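Local atomic coordinates of alginate lyase, family PL7 (Zobellia galactanivorans, PDB entry 3ZPY), a protein that probably cleaves alginate, a brown-algal polysaccharide, by a lyase reaction, the chain here being the PL7 catalytic domain of a longer modular protein. Residues V105-Q110 with F144-Q150. Sequence-based numbering, arbitrary orientation.
Sequences VNQLPQ and FIGEENQ
Residues 105-107 end one strand and continue, extended, through Leu108-Gln110; residues 144-146 end another, followed by a type II beta turn from Glu147 to Gln150, closed by Gln150 N to Glu147 O (3.0 Å), with Asn149 in left-handed conformation (phi/psi 54/28). The turn runs antiparallel to 108-110: Leu108 N donates to Gln150 O (2.9 Å) and Asn149 N to Pro109 O (2.9 Å), while Asn149 CA makes a CA-H...O contact with Leu108 O (3.1 Å). CA atoms are 4.8 Å apart at Pro109-Asn149 and 4.2 Å at Gln110-Glu148, but 7.9 Å at Val105-Phe144, where only side chains meet. Leu108 (mt) plugs the hollow behind the turn, its CD1 3.6 Å from Gly146 N and 4.0 Å from Gln150 CB. Extended Gln150 (chi1, chi2 both t) accepts a hydrogen bond at OE1 from Glu147 N (2.8 Å), a second link between the turn's ends. Val105 CG2 packs on Phe144 CD2 (3.5 Å). The backbone bonds thus join strand ends from the two facing sheets of the PL7 beta-sandwich (jelly roll), with Val105, Leu108 and Phe144 packed between: strand 96-107 pairs with 182-189 and 235-247, strand 138-146 with 117-125 and 154-160, and Leu119 and Phe121 of strand 117-125 extend the apolar layer.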
loop_
_atom_site.group_PDB
_atom_site.type_symbol
_atom_site.label_atom_id
_atom_site.label_comp_id
_atom_site.label_asym_id
_atom_site.label_seq_id
_atom_site.Cartn_x
_atom_site.Cartn_y
_atom_site.Cartn_z
ATOM N N VAL A 105 -2.683 3.562 10.995
ATOM C CA VAL A 105 -2.913 4.710 10.111
ATOM C C VAL A 105 -3.088 5.862 11.110
ATOM O O VAL A 105 -3.980 5.776 11.990
ATOM C CB VAL A 105 -4.066 4.539 9.122
ATOM C CG1 VAL A 105 -4.239 5.839 8.320
ATOM C CG2 VAL A 105 -3.851 3.286 8.274
ATOM N N ASN A 106 -2.296 6.947 10.949
ATOM C CA ASN A 106 -2.338 8.017 11.846
ATOM C C ASN A 106 -3.055 9.274 11.301
ATOM O O ASN A 106 -3.316 10.164 12.056
ATOM C CB ASN A 106 -0.905 8.402 12.217
ATOM C CG ASN A 106 -0.159 7.215 12.885
ATOM O OD1 ASN A 106 -0.579 6.743 13.949
ATOM N ND2 ASN A 106 0.812 6.645 12.184
ATOM N N GLN A 107 -3.350 9.341 9.997
ATOM C CA GLN A 107 -3.934 10.527 9.407
ATOM C C GLN A 107 -4.446 10.117 8.046
ATOM O O GLN A 107 -3.742 9.415 7.310
ATOM C CB GLN A 107 -2.822 11.610 9.176
ATOM C CG GLN A 107 -3.347 12.922 8.644
ATOM C CD GLN A 107 -4.082 13.833 9.628
ATOM O OE1 GLN A 107 -3.941 13.779 10.794
ATOM N NE2 GLN A 107 -4.760 14.754 9.103
ATOM N N LEU A 108 -5.657 10.593 7.717
ATOM C CA LEU A 108 -6.232 10.421 6.361
ATOM C C LEU A 108 -6.106 11.744 5.605
ATOM O O LEU A 108 -6.114 12.849 6.197
ATOM C CB LEU A 108 -7.726 10.069 6.430
ATOM C CG LEU A 108 -7.961 8.690 7.032
ATOM C CD1 LEU A 108 -9.457 8.461 7.145
ATOM C CD2 LEU A 108 -7.188 7.598 6.347
ATOM N N PRO A 109 -6.025 11.646 4.247
ATOM C CA PRO A 109 -5.999 12.819 3.405
ATOM C C PRO A 109 -7.427 13.298 3.143
ATOM O O PRO A 109 -8.384 12.855 3.844
ATOM C CB PRO A 109 -5.266 12.311 2.164
ATOM C CG PRO A 109 -5.872 10.890 2.023
ATOM C CD PRO A 109 -5.808 10.394 3.484
ATOM N N GLN A 110 -7.593 14.194 2.122
ATOM C CA GLN A 110 -8.934 14.736 1.766
ATOM C C GLN A 110 -9.115 14.371 0.311
ATOM O O GLN A 110 -8.221 14.728 -0.547
ATOM C CB GLN A 110 -8.933 16.209 1.956
ATOM C CG GLN A 110 -10.197 16.894 1.382
ATOM C CD GLN A 110 -10.194 18.345 1.686
ATOM O OE1 GLN A 110 -9.467 18.801 2.545
ATOM N NE2 GLN A 110 -11.017 19.101 0.985
ATOM N N PHE A 144 -8.305 2.063 4.877
ATOM C CA PHE A 144 -9.207 2.732 5.810
ATOM C C PHE A 144 -9.849 3.961 5.127
ATOM O O PHE A 144 -9.140 4.702 4.459
ATOM C CB PHE A 144 -8.492 3.174 7.095
ATOM C CG PHE A 144 -8.145 2.077 8.047
ATOM C CD1 PHE A 144 -8.805 0.835 8.110
ATOM C CD2 PHE A 144 -7.184 2.372 9.008
ATOM C CE1 PHE A 144 -8.385 -0.115 9.048
ATOM C CE2 PHE A 144 -6.796 1.458 9.964
ATOM C CZ PHE A 144 -7.426 0.198 9.980
ATOM N N ILE A 145 -11.150 4.110 5.376
ATOM C CA ILE A 145 -11.918 5.180 4.839
ATOM C C ILE A 145 -12.615 5.911 6.000
ATOM O O ILE A 145 -13.167 5.280 6.920
ATOM C CB ILE A 145 -12.932 4.692 3.784
ATOM C CG1 ILE A 145 -13.692 5.909 3.177
ATOM C CG2 ILE A 145 -13.919 3.637 4.357
ATOM C CD1 ILE A 145 -14.323 5.559 1.874
ATOM N N GLY A 146 -12.605 7.233 5.927
ATOM C CA GLY A 146 -13.187 8.087 6.971
ATOM C C GLY A 146 -13.390 9.497 6.525
ATOM O O GLY A 146 -13.733 9.730 5.361
ATOM N N GLU A 147 -13.258 10.451 7.423
ATOM C CA GLU A 147 -13.527 11.832 7.064
ATOM C C GLU A 147 -12.296 12.493 6.446
ATOM O O GLU A 147 -11.148 12.027 6.642
ATOM C CB GLU A 147 -13.829 12.626 8.341
ATOM C CG GLU A 147 -15.046 12.166 9.091
ATOM C CD GLU A 147 -14.844 12.552 10.533
ATOM O OE1 GLU A 147 -15.002 13.778 10.807
ATOM O OE2 GLU A 147 -14.481 11.681 11.368
ATOM N N GLU A 148 -12.538 13.576 5.703
ATOM C CA GLU A 148 -11.417 14.301 5.089
ATOM C C GLU A 148 -10.492 14.784 6.228
ATOM O O GLU A 148 -10.935 15.279 7.257
ATOM C CB GLU A 148 -11.878 15.479 4.289
ATOM C CG GLU A 148 -12.813 16.457 5.061
ATOM C CD GLU A 148 -14.290 16.037 5.083
ATOM O OE1 GLU A 148 -14.615 14.841 4.822
ATOM O OE2 GLU A 148 -15.136 16.938 5.393
ATOM N N ASN A 149 -9.196 14.613 5.991
ATOM C CA ASN A 149 -8.185 15.054 7.039
ATOM C C ASN A 149 -8.435 14.464 8.402
ATOM O O ASN A 149 -7.952 15.085 9.385
ATOM C CB ASN A 149 -8.081 16.586 7.052
ATOM C CG ASN A 149 -7.774 17.066 5.662
ATOM O OD1 ASN A 149 -8.417 18.004 5.201
ATOM N ND2 ASN A 149 -6.743 16.451 5.045
ATOM N N GLN A 150 -9.042 13.273 8.445
ATOM C CA GLN A 150 -9.270 12.690 9.805
ATOM C C GLN A 150 -7.958 12.393 10.556
ATOM O O GLN A 150 -7.037 11.723 9.991
ATOM C CB GLN A 150 -10.123 11.431 9.681
ATOM C CG GLN A 150 -10.669 10.973 11.043
ATOM C CD GLN A 150 -11.645 9.838 10.965
ATOM O OE1 GLN A 150 -12.226 9.556 9.854
ATOM N NE2 GLN A 150 -11.838 9.159 12.038
#